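Local coordinates for protein putative sugar isomerase (Parabacteroides distasonis, PDB 3LMZ) that is probably a sugar isomerase built on a xylose isomerase-like TIM barrel, at residues G77-P82 with V103-G108; R93-A98 with Y125-A130; Y129-H134 with P156-C161; F186-K191 with G226-E231; P17-M22 with I44-I49. All blocks are in the same frame, centred on the assembly; numbering follows the deposited sequence.

Interaction 1 of 5, residues G77-P82 with V103-G108; sequences GYAVGP and VKLIVG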
# COMPACT_ATOMS: atom_id res chain seq x y z
N GLY A 77 11.85 19.17 -4.31
CA GLY A 77 13.13 18.53 -4.34
C GLY A 77 13.91 18.97 -3.12
O GLY A 77 14.36 20.11 -3.04
N TYR A 78 14.10 18.06 -2.15
CA TYR A 78 14.57 18.44 -0.81
C TYR A 78 16.07 18.29 -0.56
O TYR A 78 16.60 18.84 0.45
CB TYR A 78 13.78 17.70 0.28
CG TYR A 78 14.23 16.28 0.49
CD1 TYR A 78 13.68 15.21 -0.22
CD2 TYR A 78 15.20 15.98 1.43
CE1 TYR A 78 14.14 13.88 -0.01
CE2 TYR A 78 15.65 14.68 1.64
CZ TYR A 78 15.09 13.61 0.93
OH TYR A 78 15.54 12.31 1.10
N ALA A 79 16.72 17.51 -1.41
CA ALA A 79 18.14 17.25 -1.33
C ALA A 79 18.57 16.74 -2.70
O ALA A 79 17.74 16.47 -3.57
CB ALA A 79 18.41 16.20 -0.24
N VAL A 80 19.89 16.66 -2.84
CA VAL A 80 20.48 16.04 -4.04
C VAL A 80 21.29 14.79 -3.67
O VAL A 80 22.00 14.80 -2.62
CB VAL A 80 21.40 17.02 -4.85
CG1 VAL A 80 20.55 18.18 -5.51
CG2 VAL A 80 22.54 17.61 -4.00
N GLY A 81 21.17 13.75 -4.51
CA GLY A 81 22.00 12.55 -4.39
C GLY A 81 21.21 11.30 -4.15
O GLY A 81 19.99 11.32 -4.23
N PRO A 82 21.88 10.20 -3.80
CA PRO A 82 23.33 10.14 -3.61
C PRO A 82 24.19 10.53 -4.81
O PRO A 82 23.93 10.18 -5.93
CB PRO A 82 23.58 8.67 -3.29
CG PRO A 82 22.24 8.14 -2.74
CD PRO A 82 21.18 8.98 -3.38
N VAL A 103 19.16 23.58 -2.58
CA VAL A 103 19.05 22.68 -1.43
C VAL A 103 20.21 22.91 -0.43
O VAL A 103 21.21 23.57 -0.78
CB VAL A 103 18.97 21.21 -1.82
CG1 VAL A 103 17.74 20.97 -2.70
CG2 VAL A 103 20.25 20.74 -2.47
N LYS A 104 20.03 22.44 0.80
CA LYS A 104 21.04 22.58 1.85
C LYS A 104 21.47 21.22 2.40
O LYS A 104 22.11 21.18 3.46
CB LYS A 104 20.57 23.51 2.94
CG LYS A 104 20.27 24.86 2.33
CD LYS A 104 20.25 25.98 3.29
CE LYS A 104 19.92 27.30 2.49
NZ LYS A 104 19.04 27.08 1.25
N LEU A 105 21.06 20.15 1.70
CA LEU A 105 21.38 18.77 2.10
C LEU A 105 21.84 18.02 0.84
O LEU A 105 21.17 17.99 -0.21
CB LEU A 105 20.14 18.05 2.68
CG LEU A 105 20.27 16.57 3.03
CD1 LEU A 105 21.37 16.33 4.01
CD2 LEU A 105 18.89 15.99 3.53
N ILE A 106 23.01 17.43 1.00
CA ILE A 106 23.66 16.63 -0.02
C ILE A 106 23.81 15.20 0.53
O ILE A 106 24.32 15.01 1.64
CB ILE A 106 25.07 17.16 -0.38
CG1 ILE A 106 24.99 18.55 -0.97
CG2 ILE A 106 25.82 16.18 -1.30
CD1 ILE A 106 26.41 19.24 -1.23
N VAL A 107 23.28 14.22 -0.21
CA VAL A 107 23.48 12.80 0.07
C VAL A 107 24.65 12.37 -0.83
O VAL A 107 24.65 12.54 -2.06
CB VAL A 107 22.19 12.00 -0.15
CG1 VAL A 107 22.43 10.53 0.31
CG2 VAL A 107 20.99 12.65 0.64
N GLY A 108 25.71 11.86 -0.20
CA GLY A 108 26.98 11.59 -0.89
C GLY A 108 27.61 10.27 -0.54
O GLY A 108 27.25 9.64 0.47
O HOH W 1 17.64 21.11 1.46
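V80 and V107 carry the tight part of this contact. V107 N donates to V80 O at 2.8 Å, nearly straight at 167°. V80 N donates to L105 O at 3.2 Å. These bonds set strands 76-85 and 105-110 side by side and parallel. With helix 88-101 between them in the chain, they form one beta-alpha-beta unit of the TIM barrel.

V80 CG2 lies alongside I106 CG1, 4.0 Å apart, on the face that helix 88-101 covers. V80 CG1 is anti to the carbonyl carbon (chi1 -67°) and lies 4.0 Å from CG2 of V103, where the two side chains cross. A79 CB packs on L105 CG at 3.8 Å. The P82 ring lies beside V107, with CG 3.9 Å from V107 CG1. The peptide before P82 is cis, and P82 CA comes 3.1 Å from V107 O. Glycine suits G81: a CB would clash with V107 O and, at these backbone angles, with the preceding carbonyl O.

The other end is looser. No direct bond joins Y78 to K104; a water donates to Y78 O and accepts from K104 N. K104 points away. The Y78 ring meets L105 CD2 only at its edge, while its OH is hydrogen-bonded to D187 and S229.

Apolar contacts and backbone bonds thus hold the strands together, and the one side-chain hydroxyl is used inside the barrel.

Interaction 2 of 5, residues R93-A98 with Y125-A130; sequences RAFDYA and YDFHYA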
# COMPACT_ATOMS: atom_id res chain seq x y z
N ARG A 93 32.21 20.29 -7.56
CA ARG A 93 31.07 20.33 -8.47
C ARG A 93 29.74 20.01 -7.77
O ARG A 93 28.70 20.65 -8.05
CB ARG A 93 31.29 19.44 -9.67
CG ARG A 93 32.32 20.06 -10.58
CD ARG A 93 32.63 19.22 -11.75
NE ARG A 93 33.60 19.91 -12.59
CZ ARG A 93 34.10 19.41 -13.71
NH1 ARG A 93 33.71 18.21 -14.13
NH2 ARG A 93 34.99 20.12 -14.41
N ALA A 94 29.76 19.05 -6.83
CA ALA A 94 28.52 18.67 -6.12
C ALA A 94 27.98 19.78 -5.21
O ALA A 94 26.80 20.00 -5.15
CB ALA A 94 28.77 17.38 -5.32
N PHE A 95 28.89 20.47 -4.51
CA PHE A 95 28.47 21.53 -3.61
C PHE A 95 27.94 22.70 -4.47
O PHE A 95 26.94 23.30 -4.10
CB PHE A 95 29.61 21.93 -2.65
CG PHE A 95 29.66 21.12 -1.42
CD1 PHE A 95 30.21 19.86 -1.44
CD2 PHE A 95 29.12 21.57 -0.24
CE1 PHE A 95 30.25 19.10 -0.29
CE2 PHE A 95 29.16 20.83 0.92
CZ PHE A 95 29.72 19.56 0.89
N ASP A 96 28.62 23.03 -5.55
CA ASP A 96 28.12 24.15 -6.36
C ASP A 96 26.74 23.80 -6.97
O ASP A 96 25.80 24.60 -6.92
CB ASP A 96 29.14 24.53 -7.44
CG ASP A 96 28.65 25.63 -8.33
OD1 ASP A 96 28.25 26.69 -7.83
OD2 ASP A 96 28.64 25.40 -9.55
N TYR A 97 26.59 22.56 -7.43
CA TYR A 97 25.29 22.09 -7.94
C TYR A 97 24.20 22.20 -6.87
O TYR A 97 23.13 22.79 -7.10
CB TYR A 97 25.49 20.67 -8.40
CG TYR A 97 24.22 19.85 -8.67
CD1 TYR A 97 23.45 20.05 -9.80
CD2 TYR A 97 23.96 18.73 -7.88
CE1 TYR A 97 22.37 19.20 -10.10
CE2 TYR A 97 22.87 17.86 -8.15
CZ TYR A 97 22.10 18.08 -9.25
OH TYR A 97 21.11 17.15 -9.53
N ALA A 98 24.49 21.73 -5.64
CA ALA A 98 23.49 21.89 -4.59
C ALA A 98 23.04 23.35 -4.39
O ALA A 98 21.89 23.66 -4.23
CB ALA A 98 23.97 21.30 -3.30
N TYR A 125 29.92 26.25 2.71
CA TYR A 125 28.57 26.37 2.16
C TYR A 125 27.45 26.36 3.23
O TYR A 125 26.32 26.74 2.94
CB TYR A 125 28.27 25.27 1.15
CG TYR A 125 28.89 25.46 -0.17
CD1 TYR A 125 30.22 25.15 -0.37
CD2 TYR A 125 28.17 25.98 -1.24
CE1 TYR A 125 30.83 25.35 -1.59
CE2 TYR A 125 28.74 26.18 -2.48
CZ TYR A 125 30.09 25.88 -2.66
OH TYR A 125 30.68 26.10 -3.88
N ASP A 126 27.76 25.91 4.43
CA ASP A 126 26.79 25.68 5.50
C ASP A 126 25.67 24.74 5.02
O ASP A 126 24.47 25.06 5.12
CB ASP A 126 26.17 26.98 6.00
CG ASP A 126 25.34 26.78 7.28
OD1 ASP A 126 25.53 25.77 8.07
OD2 ASP A 126 24.49 27.68 7.54
N PHE A 127 26.07 23.57 4.53
CA PHE A 127 25.17 22.49 4.13
C PHE A 127 25.39 21.27 5.05
O PHE A 127 26.48 21.11 5.63
CB PHE A 127 25.45 22.01 2.67
CG PHE A 127 25.16 23.02 1.60
CD1 PHE A 127 24.38 24.12 1.80
CD2 PHE A 127 25.67 22.78 0.32
CE1 PHE A 127 24.11 25.02 0.76
CE2 PHE A 127 25.40 23.66 -0.71
CZ PHE A 127 24.63 24.75 -0.50
N HIS A 128 24.35 20.46 5.21
CA HIS A 128 24.48 19.13 5.78
C HIS A 128 24.83 18.16 4.65
O HIS A 128 24.46 18.33 3.49
CB HIS A 128 23.22 18.73 6.52
CG HIS A 128 23.06 19.37 7.87
ND1 HIS A 128 22.69 20.69 8.02
CD2 HIS A 128 23.22 18.87 9.12
CE1 HIS A 128 22.62 20.97 9.31
NE2 HIS A 128 22.91 19.88 10.00
N TYR A 129 25.56 17.11 5.02
CA TYR A 129 26.07 16.11 4.12
C TYR A 129 25.83 14.73 4.74
O TYR A 129 26.32 14.45 5.84
CB TYR A 129 27.57 16.32 3.91
CG TYR A 129 28.18 15.49 2.81
CD1 TYR A 129 28.50 14.15 3.04
CD2 TYR A 129 28.51 16.01 1.57
CE1 TYR A 129 29.07 13.38 2.05
CE2 TYR A 129 29.08 15.25 0.58
CZ TYR A 129 29.40 13.95 0.84
OH TYR A 129 29.98 13.20 -0.15
N ALA A 130 25.03 13.91 4.06
CA ALA A 130 24.58 12.63 4.57
C ALA A 130 25.20 11.52 3.73
O ALA A 130 24.88 11.40 2.56
CB ALA A 130 23.04 12.52 4.51
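The Y125 ring takes F95 CB over one face. The CB sits 3.9 Å from the ring centroid and 17° off the normal, a CH-pi contact shifted toward the rim. The F127 ring has Y125 CB over the centre of one face, and F95 O lies in plane at its edge. The F95 ring itself meets three aromatic rings, all obliquely. Its plane is turned 49° from that of Y125, an oblique aromatic pair.

F95 CD2 does most of the touching. It is 3.7 Å from Y125 CD1 and equally near F127 CD2. The F95 and F127 side chains pass one another pointing opposite ways. At the far end of the ring, F95 CZ reaches Y129 CD2 at 3.8 Å, and these two side chains cross at about a right angle. F95 CG is anti to its carbonyl carbon (chi1 -87°), which puts CG on the side of the three rings; the F95 ring then enters among them.

This is helix-to-sheet packing in the TIM barrel. Helix 88-101 lies on the outside of the sheet, and F95 points from it to the end of helix 115-125, the turn after it and the start of strand 128-132. I106 of strand 105-110 and V122 of helix 115-125 also touch F95.

One turn along the helix, A98 CB rests against F127 CE2 at 3.8 Å. No hydrogen bond crosses between the two segments. The exposed side is at D96, whose CB only approaches Y125 OH, 4.2 Å away.

Interaction 3 of 5, residues Y129-H134 with P156-C161; sequences YAIHLH and PRIGMC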
# COMPACT_ATOMS: atom_id res chain seq x y z
N TYR A 129 25.56 17.11 5.02
CA TYR A 129 26.07 16.11 4.12
C TYR A 129 25.83 14.73 4.74
O TYR A 129 26.32 14.45 5.84
CB TYR A 129 27.57 16.32 3.91
CG TYR A 129 28.18 15.49 2.81
CD1 TYR A 129 28.50 14.15 3.04
CD2 TYR A 129 28.51 16.01 1.57
CE1 TYR A 129 29.07 13.38 2.05
CE2 TYR A 129 29.08 15.25 0.58
CZ TYR A 129 29.40 13.95 0.84
OH TYR A 129 29.98 13.20 -0.15
N ALA A 130 25.03 13.91 4.06
CA ALA A 130 24.58 12.63 4.57
C ALA A 130 25.20 11.52 3.73
O ALA A 130 24.88 11.40 2.56
CB ALA A 130 23.04 12.52 4.51
N ILE A 131 26.09 10.73 4.33
CA ILE A 131 26.80 9.63 3.64
C ILE A 131 25.85 8.41 3.55
O ILE A 131 25.33 7.92 4.58
CB ILE A 131 28.09 9.23 4.38
CG1 ILE A 131 29.08 10.39 4.40
CG2 ILE A 131 28.69 7.98 3.71
CD1 ILE A 131 30.18 10.29 5.38
N HIS A 132 25.64 7.91 2.32
CA HIS A 132 24.76 6.73 2.12
C HIS A 132 25.50 5.43 2.41
O HIS A 132 26.30 4.99 1.60
CB HIS A 132 24.13 6.70 0.71
CG HIS A 132 23.05 5.67 0.60
ND1 HIS A 132 22.70 5.05 -0.57
CD2 HIS A 132 22.24 5.14 1.55
CE1 HIS A 132 21.73 4.17 -0.34
NE2 HIS A 132 21.43 4.20 0.94
N LEU A 133 25.12 4.79 3.51
CA LEU A 133 25.70 3.48 3.88
C LEU A 133 25.10 2.42 2.97
O LEU A 133 24.00 2.54 2.50
CB LEU A 133 25.50 3.20 5.36
CG LEU A 133 24.07 2.95 5.83
CD1 LEU A 133 23.69 1.44 5.74
CD2 LEU A 133 23.74 3.47 7.27
N HIS A 134 25.88 1.35 2.75
CA HIS A 134 25.69 0.46 1.59
C HIS A 134 25.58 -1.02 1.85
O HIS A 134 25.31 -1.75 0.89
CB HIS A 134 26.78 0.70 0.57
CG HIS A 134 26.57 1.94 -0.23
ND1 HIS A 134 27.59 2.79 -0.55
CD2 HIS A 134 25.44 2.44 -0.80
CE1 HIS A 134 27.09 3.80 -1.26
NE2 HIS A 134 25.80 3.60 -1.45
N PRO A 156 29.97 18.82 12.75
CA PRO A 156 28.65 18.30 13.10
C PRO A 156 27.67 18.16 11.93
O PRO A 156 26.68 17.41 12.05
CB PRO A 156 28.14 19.33 14.08
CG PRO A 156 29.30 19.91 14.67
CD PRO A 156 30.36 19.95 13.61
N ARG A 157 27.90 18.89 10.82
CA ARG A 157 27.05 18.82 9.65
C ARG A 157 27.28 17.62 8.71
O ARG A 157 26.58 17.47 7.73
CB ARG A 157 27.13 20.14 8.90
CG ARG A 157 26.50 21.32 9.63
CD ARG A 157 26.92 22.64 9.05
NE ARG A 157 28.34 22.90 9.30
CZ ARG A 157 28.94 24.07 9.16
NH1 ARG A 157 28.27 25.16 8.78
NH2 ARG A 157 30.24 24.20 9.47
N ILE A 158 28.27 16.78 9.03
CA ILE A 158 28.55 15.57 8.31
C ILE A 158 27.99 14.38 9.09
O ILE A 158 28.25 14.18 10.25
CB ILE A 158 30.03 15.34 8.08
CG1 ILE A 158 30.69 16.54 7.40
CG2 ILE A 158 30.18 14.09 7.24
CD1 ILE A 158 32.24 16.47 7.29
N GLY A 159 27.13 13.60 8.42
CA GLY A 159 26.55 12.41 9.03
C GLY A 159 26.22 11.35 7.99
O GLY A 159 26.91 11.19 7.00
N MSE A 160 25.09 10.71 8.24
CA MSE A 160 24.63 9.56 7.46
C MSE A 160 23.23 9.74 6.91
O MSE A 160 22.39 10.45 7.46
CB MSE A 160 24.68 8.24 8.28
CG MSE A 160 23.62 8.13 9.39
SE MSE A 160 23.93 6.55 10.44
CE MSE A 160 25.45 7.20 11.39
N CYS A 161 23.03 9.06 5.76
CA CYS A 161 21.73 8.66 5.21
C CYS A 161 21.57 7.24 5.74
O CYS A 161 22.24 6.27 5.28
CB CYS A 161 21.71 8.73 3.67
SG CYS A 161 20.18 8.00 3.11
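C161, with the most surface buried here, packs against A130 and H132 of the neighbouring parallel strand of the TIM barrel. Strands 128-132 and 158-163, with helix 144-151 between them, make a beta-alpha-beta unit. C161 CB lies 4.1 Å from A130 CB. The SG is anti to the backbone N (chi1 172°) and approaches H132 CD2 at 3.9 Å, an oblique sulfur-aromatic contact. The H132 ring is fixed by bonds beyond the pair: NE2 is hydrogen-bonded to D163, and ND1 to a bound citrate, probably from the crystallisation liquor. The citrate may mark a pocket at this end of the barrel.

Y129 contributes mainly through its backbone here. Y129 N donates to R157 O, and Y129 O accepts from G159 N at 2.8 Å. That second bond is close to straight.

I131 is on the face opposite A130 and C161, with Y129, I158 and M160. Its CB and CG1 both lie 3.5 Å from G159 O. The tip, CD1, reaches I158 CG2 at 4.2 Å. T151 of helix 144-151 touches both I131 and I158, so the helix covers this face. I131 N donates to G159 O, which is met from 32° off the carbonyl plane. I131 O accepts from C161 N at 2.8 Å, and that donor stands above the carbonyl plane, 57° out of it.

Interaction 4 of 5, residues F186-K191 with G226-E231; sequences FDMHIK and GMCSLE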
# COMPACT_ATOMS: atom_id res chain seq x y z
N PHE A 186 20.90 12.51 9.00
CA PHE A 186 20.35 13.68 8.32
C PHE A 186 19.38 13.33 7.21
O PHE A 186 18.74 14.20 6.64
CB PHE A 186 21.50 14.61 7.84
CG PHE A 186 22.34 15.14 8.99
CD1 PHE A 186 21.75 15.62 10.16
CD2 PHE A 186 23.72 15.09 8.94
CE1 PHE A 186 22.51 16.08 11.22
CE2 PHE A 186 24.47 15.53 9.99
CZ PHE A 186 23.86 16.02 11.12
N ASP A 187 19.34 12.05 6.88
CA ASP A 187 18.42 11.53 5.85
C ASP A 187 18.23 10.06 6.14
O ASP A 187 18.99 9.44 6.90
CB ASP A 187 18.99 11.75 4.45
CG ASP A 187 18.00 11.48 3.33
OD1 ASP A 187 16.97 12.15 3.32
OD2 ASP A 187 18.39 10.77 2.42
N MSE A 188 17.20 9.46 5.52
CA MSE A 188 16.95 8.06 5.75
C MSE A 188 16.36 7.49 4.46
O MSE A 188 15.48 8.11 3.87
CB MSE A 188 15.92 7.86 6.85
CG MSE A 188 15.82 6.45 7.38
SE MSE A 188 14.45 6.28 8.77
CE MSE A 188 15.36 7.65 9.97
N HIS A 189 16.84 6.30 4.09
CA HIS A 189 16.17 5.47 3.08
C HIS A 189 15.41 4.38 3.83
O HIS A 189 16.02 3.52 4.52
CB HIS A 189 17.19 4.89 2.08
CG HIS A 189 17.76 5.92 1.15
ND1 HIS A 189 18.61 5.61 0.11
CD2 HIS A 189 17.52 7.25 1.07
CE1 HIS A 189 18.90 6.72 -0.55
NE2 HIS A 189 18.25 7.73 0.00
N ILE A 190 14.10 4.34 3.58
CA ILE A 190 13.22 3.27 4.05
C ILE A 190 13.08 2.27 2.94
O ILE A 190 13.07 2.64 1.75
CB ILE A 190 11.86 3.79 4.59
CG1 ILE A 190 11.13 4.65 3.56
CG2 ILE A 190 12.08 4.60 5.90
CD1 ILE A 190 9.70 4.88 3.92
N LYS A 191 13.06 1.00 3.32
CA LYS A 191 12.94 -0.15 2.42
C LYS A 191 12.85 -1.35 3.36
O LYS A 191 13.08 -1.22 4.59
CB LYS A 191 14.18 -0.29 1.50
CG LYS A 191 15.51 -0.35 2.28
CD LYS A 191 16.74 -0.43 1.37
CE LYS A 191 16.94 0.83 0.57
NZ LYS A 191 18.33 0.81 -0.11
N GLY A 226 13.98 14.84 9.63
CA GLY A 226 14.32 14.67 8.23
C GLY A 226 13.32 13.85 7.48
O GLY A 226 12.16 13.66 7.90
N MSE A 227 13.76 13.42 6.30
CA MSE A 227 12.91 12.69 5.38
C MSE A 227 13.21 11.21 5.52
O MSE A 227 14.32 10.77 5.78
CB MSE A 227 13.13 13.06 3.92
CG MSE A 227 12.36 14.29 3.46
SE MSE A 227 12.83 15.83 4.57
CE MSE A 227 11.79 17.14 3.64
N CYS A 228 12.14 10.44 5.33
CA CYS A 228 12.16 8.97 5.25
C CYS A 228 11.75 8.79 3.79
O CYS A 228 10.60 9.01 3.44
CB CYS A 228 11.10 8.35 6.18
SG CYS A 228 11.27 8.62 7.93
N SER A 229 12.74 8.42 2.97
CA SER A 229 12.63 8.37 1.52
C SER A 229 12.66 6.93 1.04
O SER A 229 13.59 6.17 1.33
CB SER A 229 13.75 9.18 0.91
OG SER A 229 13.39 10.55 1.11
N LEU A 230 11.57 6.51 0.39
CA LEU A 230 11.50 5.15 -0.08
C LEU A 230 12.44 4.88 -1.22
O LEU A 230 12.44 5.57 -2.23
CB LEU A 230 10.05 4.77 -0.51
CG LEU A 230 9.88 3.39 -1.16
CD1 LEU A 230 10.19 2.27 -0.21
CD2 LEU A 230 8.46 3.24 -1.81
N GLU A 231 13.31 3.90 -1.03
CA GLU A 231 14.23 3.45 -2.08
C GLU A 231 13.89 2.00 -2.39
O GLU A 231 14.31 1.05 -1.73
CB GLU A 231 15.69 3.61 -1.66
CG GLU A 231 16.64 3.35 -2.80
CD GLU A 231 18.06 3.77 -2.48
OE1 GLU A 231 18.63 3.22 -1.49
OE2 GLU A 231 18.59 4.60 -3.23
O HOH W 2 16.38 14.18 5.23
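E231 reaches across to H189 and K191 inside the TIM barrel, where strands 185-193 and 227-230 run parallel. Its CB lies 3.8 Å from K191 CE. CG is anti to the backbone N (chi1 -171°) and 4.1 Å from K191 NZ, and from there the chain runs on extended. CD stands 3.2 Å from H189 ND1. At the tip, OE1 takes K191 NZ at 2.8 Å in a salt bridge, on the anti side of the carboxylate. The same oxygen accepts a weak hydrogen bond from H189 ND1, with an N-H...O angle of 139°. The imidazole and carboxylate planes are 78° apart. OE2 turns to H189 CE1 and is hydrogen-bonded to the bound citrate. An alanine in place of E231 would probably leave K191 NZ without this carboxylate and the H189 ring freer to turn.

K191 NZ also forms salt bridges to D163 and E233, whose carboxylates lie close to that of E231.

S229 N hydrogen-bonds to M188 O, I190 N to S229 O, and E231 N to I190 O. On the face away from H189, I190 CG2 packs on C228 CB at 3.9 Å, and helices 212-221 and 240-256 cover that side. At the start of the pair, one water donates to F186 O and to D187 OD1 and accepts from M227 N at 2.9 Å.

Interaction 5 of 5, residues P17-M22 with I44-I49; sequences PFHLGM and IHYLCI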
# COMPACT_ATOMS: atom_id res chain seq x y z
N PRO A 17 7.26 13.37 13.40
CA PRO A 17 8.17 14.50 13.11
C PRO A 17 8.86 14.49 11.75
O PRO A 17 9.44 15.51 11.32
CB PRO A 17 9.24 14.35 14.19
CG PRO A 17 9.31 12.87 14.44
CD PRO A 17 7.86 12.36 14.29
N PHE A 18 8.92 13.30 11.16
CA PHE A 18 9.56 13.07 9.89
C PHE A 18 8.62 13.36 8.71
O PHE A 18 7.41 13.46 8.87
CB PHE A 18 10.09 11.61 9.83
CG PHE A 18 9.00 10.60 9.67
CD1 PHE A 18 8.40 10.39 8.44
CD2 PHE A 18 8.55 9.90 10.74
CE1 PHE A 18 7.36 9.50 8.29
CE2 PHE A 18 7.44 8.93 10.53
CZ PHE A 18 6.92 8.78 9.34
N HIS A 19 9.19 13.43 7.52
CA HIS A 19 8.46 13.66 6.29
C HIS A 19 8.68 12.47 5.33
O HIS A 19 9.80 12.02 5.12
CB HIS A 19 8.96 14.91 5.64
CG HIS A 19 8.97 16.09 6.55
ND1 HIS A 19 7.83 16.81 6.81
CD2 HIS A 19 9.96 16.64 7.30
CE1 HIS A 19 8.13 17.79 7.65
NE2 HIS A 19 9.41 17.70 7.97
N LEU A 20 7.62 11.97 4.72
CA LEU A 20 7.67 10.91 3.74
C LEU A 20 8.13 11.45 2.38
O LEU A 20 7.58 12.42 1.84
CB LEU A 20 6.28 10.28 3.59
CG LEU A 20 6.16 9.11 2.62
CD1 LEU A 20 7.12 7.95 2.95
CD2 LEU A 20 4.73 8.51 2.61
N GLY A 21 9.14 10.78 1.81
CA GLY A 21 9.63 11.14 0.48
C GLY A 21 9.94 9.94 -0.36
O GLY A 21 9.68 8.78 0.02
N MSE A 22 10.49 10.21 -1.54
CA MSE A 22 10.99 9.18 -2.43
C MSE A 22 12.44 9.47 -2.79
O MSE A 22 12.83 10.56 -3.14
CB MSE A 22 10.16 9.12 -3.71
CG MSE A 22 10.47 7.90 -4.58
SE MSE A 22 9.33 6.46 -3.91
CE MSE A 22 7.67 7.00 -4.67
N ILE A 44 2.71 12.02 -2.13
CA ILE A 44 4.07 12.18 -1.64
C ILE A 44 4.60 13.52 -2.18
O ILE A 44 4.48 13.78 -3.39
CB ILE A 44 5.01 10.99 -2.07
CG1 ILE A 44 4.51 9.69 -1.41
CG2 ILE A 44 6.49 11.32 -1.78
CD1 ILE A 44 5.23 8.40 -1.88
N HIS A 45 5.22 14.29 -1.30
CA HIS A 45 5.50 15.71 -1.58
C HIS A 45 6.99 16.02 -1.58
O HIS A 45 7.33 17.16 -1.73
CB HIS A 45 4.68 16.58 -0.57
CG HIS A 45 3.23 16.33 -0.75
ND1 HIS A 45 2.54 16.81 -1.84
CD2 HIS A 45 2.35 15.59 -0.03
CE1 HIS A 45 1.29 16.35 -1.79
NE2 HIS A 45 1.17 15.59 -0.71
N TYR A 46 7.84 14.98 -1.43
CA TYR A 46 9.28 15.21 -1.36
C TYR A 46 10.02 14.19 -2.22
O TYR A 46 9.74 13.02 -2.12
CB TYR A 46 9.76 15.13 0.11
CG TYR A 46 9.12 16.20 0.96
CD1 TYR A 46 9.57 17.50 0.90
CD2 TYR A 46 8.10 15.88 1.82
CE1 TYR A 46 8.99 18.50 1.66
CE2 TYR A 46 7.48 16.87 2.57
CZ TYR A 46 7.95 18.17 2.49
OH TYR A 46 7.36 19.18 3.26
N LEU A 47 11.02 14.69 -2.96
CA LEU A 47 11.82 13.88 -3.87
C LEU A 47 13.30 14.24 -3.62
O LEU A 47 13.67 15.42 -3.62
CB LEU A 47 11.46 14.19 -5.31
CG LEU A 47 12.29 13.51 -6.40
CD1 LEU A 47 12.19 11.96 -6.33
CD2 LEU A 47 11.95 14.05 -7.84
N CYS A 48 14.13 13.19 -3.48
CA CYS A 48 15.55 13.39 -3.46
C CYS A 48 16.04 13.37 -4.91
O CYS A 48 15.71 12.45 -5.68
CB CYS A 48 16.25 12.35 -2.61
SG CYS A 48 17.96 12.87 -2.17
N ILE A 49 16.83 14.39 -5.32
CA ILE A 49 17.09 14.64 -6.73
C ILE A 49 18.32 13.88 -7.21
O ILE A 49 19.43 14.13 -6.70
CB ILE A 49 17.34 16.17 -6.96
CG1 ILE A 49 16.16 17.02 -6.44
CG2 ILE A 49 17.64 16.45 -8.47
CD1 ILE A 49 16.47 18.54 -6.43
O HOH W 3 5.11 13.55 1.56
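I44 packs against the end of strand 19-22 and overlaps L20 and G21. Its CG2 rests 3.9 Å from G21 CA. CG1 meets L20 CD2 at 4.2 Å, the two side chains crossing obliquely. In one of the two conformers of the selenomethionine M22, CE also comes 4.0 Å from I44 CD1, where the chains cross at about a right angle. An alanine at I44 would probably open a gap beside L20 CD2 and lose the cover over G21 CA.

Strands 19-22 and 46-49 adjoin in the TIM barrel, with helix 32-41 between them in the chain. M22 N donates to Y46 O at 3.0 Å, and C48 N donates to M22 O at an angle of 174°. L39 of helix 32-41 and I247 of helix 240-256 touch I44 from outside.

G21 CA passes 3.2 Å from Y46 O, and a CB there would be tight against that oxygen. Y46 CD2 lies 3.5 Å from L20 O, which sits in plane at the edge of the ring. H19 CB approaches the same ring at CE2, with the two rings oblique. A water donates to L20 O and accepts from H45 N.

Interactions 1, 3, 4 and 5 join strands of one barrel, while interaction 2 packs a helix on its outside. Interactions 2 and 3 share strand 128-132: interaction 2 uses the outward Y129 side chain, interaction 3 the strand pairing. Interaction 4 lies nearest the chain centre and carries the salt bridge; interaction 2 is farthest out and is apolar, mostly aromatic, with no hydrogen bond across. Interaction 5 is only partly buried, the others buried. Y78 of interaction 1 bonds to D187 and S229 of interaction 4 across the interior. C228 of interaction 4 pairs with H19 and G21 of interaction 5. Citrate lies beside interactions 1, 3 and 4, which suggests a shared pocket.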